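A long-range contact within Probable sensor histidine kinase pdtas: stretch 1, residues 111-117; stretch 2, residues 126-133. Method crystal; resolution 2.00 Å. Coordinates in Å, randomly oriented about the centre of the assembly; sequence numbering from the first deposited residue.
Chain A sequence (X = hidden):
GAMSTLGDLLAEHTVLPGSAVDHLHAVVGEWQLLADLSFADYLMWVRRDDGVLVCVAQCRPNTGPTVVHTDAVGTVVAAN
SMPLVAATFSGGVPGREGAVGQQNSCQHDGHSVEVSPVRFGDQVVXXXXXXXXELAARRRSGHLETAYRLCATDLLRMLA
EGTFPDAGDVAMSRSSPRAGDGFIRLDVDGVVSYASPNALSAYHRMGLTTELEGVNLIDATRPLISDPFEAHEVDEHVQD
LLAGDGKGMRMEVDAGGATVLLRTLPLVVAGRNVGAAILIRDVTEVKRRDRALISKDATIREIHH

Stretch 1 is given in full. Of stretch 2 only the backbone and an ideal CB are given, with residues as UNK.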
# COMPACT_ATOMS: atom_id res chain seq x y z
N HIS A 111 -10.97 -17.41 -9.61
CA HIS A 111 -12.09 -16.86 -8.83
C HIS A 111 -12.50 -17.62 -7.50
O HIS A 111 -12.57 -16.99 -6.44
CB HIS A 111 -13.29 -16.63 -9.74
CG HIS A 111 -13.06 -15.61 -10.81
ND1 HIS A 111 -14.03 -14.71 -11.20
CD2 HIS A 111 -11.97 -15.35 -11.59
CE1 HIS A 111 -13.54 -13.93 -12.16
NE2 HIS A 111 -12.30 -14.30 -12.41
N SER A 112 -12.81 -18.92 -7.55
CA SER A 112 -13.22 -19.65 -6.29
C SER A 112 -14.34 -18.92 -5.43
O SER A 112 -14.35 -19.03 -4.18
CB SER A 112 -11.95 -20.05 -5.46
OG SER A 112 -11.94 -19.67 -4.07
N VAL A 113 -15.29 -18.27 -6.13
CA VAL A 113 -16.10 -17.13 -5.60
C VAL A 113 -16.94 -17.33 -4.31
O VAL A 113 -17.94 -18.07 -4.31
CB VAL A 113 -17.00 -16.49 -6.72
CG1 VAL A 113 -17.83 -15.34 -6.18
CG2 VAL A 113 -16.17 -15.99 -7.87
N GLU A 114 -16.58 -16.62 -3.23
CA GLU A 114 -17.44 -16.58 -2.05
C GLU A 114 -18.29 -15.31 -2.00
O GLU A 114 -17.88 -14.23 -2.44
CB GLU A 114 -16.63 -16.73 -0.78
CG GLU A 114 -15.70 -17.94 -0.81
CD GLU A 114 -14.32 -17.61 -0.30
OE1 GLU A 114 -14.23 -17.05 0.82
OE2 GLU A 114 -13.32 -17.87 -1.04
N VAL A 115 -19.48 -15.46 -1.48
CA VAL A 115 -20.46 -14.46 -1.53
C VAL A 115 -20.78 -14.15 -0.09
O VAL A 115 -20.92 -15.06 0.74
CB VAL A 115 -21.70 -14.98 -2.32
CG1 VAL A 115 -22.83 -13.99 -2.32
CG2 VAL A 115 -21.30 -15.36 -3.74
N SER A 116 -20.82 -12.87 0.22
CA SER A 116 -21.22 -12.43 1.57
C SER A 116 -21.99 -11.12 1.59
O SER A 116 -21.75 -10.20 0.78
CB SER A 116 -20.03 -12.39 2.51
OG SER A 116 -19.04 -11.56 1.98
N PRO A 117 -22.90 -11.00 2.55
CA PRO A 117 -23.71 -9.83 2.60
C PRO A 117 -23.09 -8.65 3.37
O PRO A 117 -22.29 -8.83 4.28
CB PRO A 117 -24.91 -10.31 3.42
CG PRO A 117 -24.26 -11.26 4.40
CD PRO A 117 -23.31 -12.01 3.56
N UNK A 126 -26.15 -4.69 0.23
CA UNK A 126 -25.28 -5.04 -0.87
C UNK A 126 -24.74 -6.40 -0.61
O UNK A 126 -24.83 -6.90 0.51
CB UNK A 126 -24.15 -4.02 -1.06
N UNK A 127 -24.17 -7.00 -1.65
CA UNK A 127 -23.46 -8.27 -1.53
C UNK A 127 -22.05 -8.18 -2.17
O UNK A 127 -21.91 -7.62 -3.25
CB UNK A 127 -24.27 -9.39 -2.19
N UNK A 128 -21.05 -8.73 -1.51
CA UNK A 128 -19.68 -8.74 -2.02
C UNK A 128 -19.47 -10.04 -2.62
O UNK A 128 -19.85 -11.05 -2.01
CB UNK A 128 -18.63 -8.46 -0.94
N UNK A 129 -18.85 -10.08 -3.79
CA UNK A 129 -18.26 -11.37 -4.23
C UNK A 129 -16.75 -11.29 -4.14
O UNK A 129 -16.16 -10.24 -4.48
CB UNK A 129 -18.68 -11.72 -5.66
N UNK A 130 -16.14 -12.36 -3.60
CA UNK A 130 -14.71 -12.47 -3.47
C UNK A 130 -14.13 -13.39 -4.59
O UNK A 130 -14.68 -14.47 -4.86
CB UNK A 130 -14.36 -13.00 -2.08
N UNK A 131 -13.07 -12.96 -5.28
CA UNK A 131 -12.53 -13.76 -6.36
C UNK A 131 -11.05 -13.86 -6.11
O UNK A 131 -10.43 -12.84 -5.76
CB UNK A 131 -12.84 -13.16 -7.74
N UNK A 132 -10.47 -15.04 -6.24
CA UNK A 132 -9.07 -15.17 -5.98
C UNK A 132 -8.44 -16.27 -6.79
O UNK A 132 -9.17 -17.09 -7.36
CB UNK A 132 -8.83 -15.41 -4.49
N UNK A 133 -7.09 -16.30 -6.86
CA UNK A 133 -6.42 -17.27 -7.71
C UNK A 133 -6.79 -18.69 -7.35
O UNK A 133 -7.12 -18.98 -6.17
CB UNK A 133 -4.90 -17.09 -7.62

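Position 126 lies beyond the last bridge between the two stretches. Its CA-to-CB bond points sideways, and no atom of stretch 1 lies within 5.5 Å of the ideal CB. Many residues would suit; it is Ala 126.

Position 127 pairs with Pro 117 in a non-hydrogen-bonded bridge. Its CB is on the same face as Val 115 and Pro 117, and the ideal CB is 4.8 Å from Val 115 CG1. The extended backbone and apolar neighbour suit Val, Ile or Leu. Val 127 is found, with CG1 3.4 Å from Val 115 CG1.

Position 128 turns to the face of Ser 116 and Glu 114. Its N donates to Ser 116 O (2.8 Å), and its O accepts from Ser 116 N (3.0 Å). Ser 116 is small, so polar or apolar residues would fit. The residue is Leu 128. Its CB is 4.0 Å from Ser 116 OG.

Position 129 returns to the valine face, opposite Val 115. The ideal CB is 3.8 Å from Val 113 CG1 and 4.9 Å from Val 115 CG2. A branched residue such as Val, Ile or Thr would suit. Thr 129 places its methyl CG2 3.9 Å from Val 115 CG2.

Position 130 is on the face of Glu 114, and its N donates to Glu 114 O (2.8 Å). The return bond, Glu 114 N to O of 130, is weak at 3.3 Å. The nearby carboxylate favours Lys or Arg, though a polar residue could also fit. Arg 130 forms a long salt bridge, NH1 to Glu 114 OE1 at 3.9 Å; the oxygen is well out of the guanidinium plane, so only charge links them.

Position 131 has its CB sideways. The ideal CB is 3.9 Å from His 111 CA and 4.4 Å from Val 113 CG2. An aromatic or medium-sized apolar residue would suit, as would a polar ring. His 131 has Val 113 CG1 over one ring face, and its ND1 is 2.9 Å from His 111 ND1. Thr 129 OG1 and His 131 NE2 share a hydrogen bond at 2.9 Å.

Position 132 bonds through its backbone: N to His 111 O and His 111 N to its O, both 2.9 Å. A long polar side chain could reach Ser 112 and Glu 114. Gln 132 does so, with NE2 3.1 Å from Glu 114 OE2.

Position 133 points away and is unconstrained by stretch 1. It is Pro 133.

Stretch 2 (126-133) AVLTRHQP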
# COMPACT_ATOMS: atom_id res chain seq x y z
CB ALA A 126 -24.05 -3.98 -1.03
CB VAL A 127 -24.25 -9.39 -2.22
CG1 VAL A 127 -23.47 -10.66 -2.17
CG2 VAL A 127 -25.59 -9.58 -1.48
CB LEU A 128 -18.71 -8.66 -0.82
CG LEU A 128 -18.84 -7.39 0.06
CD1 LEU A 128 -17.76 -7.43 1.12
CD2 LEU A 128 -18.64 -6.14 -0.78
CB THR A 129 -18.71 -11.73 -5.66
OG1 THR A 129 -18.44 -10.62 -6.56
CG2 THR A 129 -20.29 -12.09 -5.65
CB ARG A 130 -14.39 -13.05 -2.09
CG ARG A 130 -12.92 -13.25 -1.72
CD ARG A 130 -12.80 -13.83 -0.25
NE ARG A 130 -11.42 -14.22 0.17
CZ ARG A 130 -11.05 -14.49 1.44
NH1 ARG A 130 -11.93 -14.42 2.45
NH2 ARG A 130 -9.79 -14.82 1.73
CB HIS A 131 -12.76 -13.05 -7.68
CG HIS A 131 -14.17 -12.61 -7.91
ND1 HIS A 131 -14.93 -13.08 -8.96
CD2 HIS A 131 -14.93 -11.67 -7.29
CE1 HIS A 131 -16.11 -12.48 -8.95
NE2 HIS A 131 -16.13 -11.60 -7.95
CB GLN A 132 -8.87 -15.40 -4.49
CG GLN A 132 -9.29 -16.77 -3.99
CD GLN A 132 -9.30 -16.82 -2.45
OE1 GLN A 132 -8.29 -16.53 -1.80
NE2 GLN A 132 -10.45 -17.16 -1.89
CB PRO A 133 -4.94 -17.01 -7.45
CG PRO A 133 -4.89 -15.57 -6.99
CD PRO A 133 -6.10 -15.46 -6.14
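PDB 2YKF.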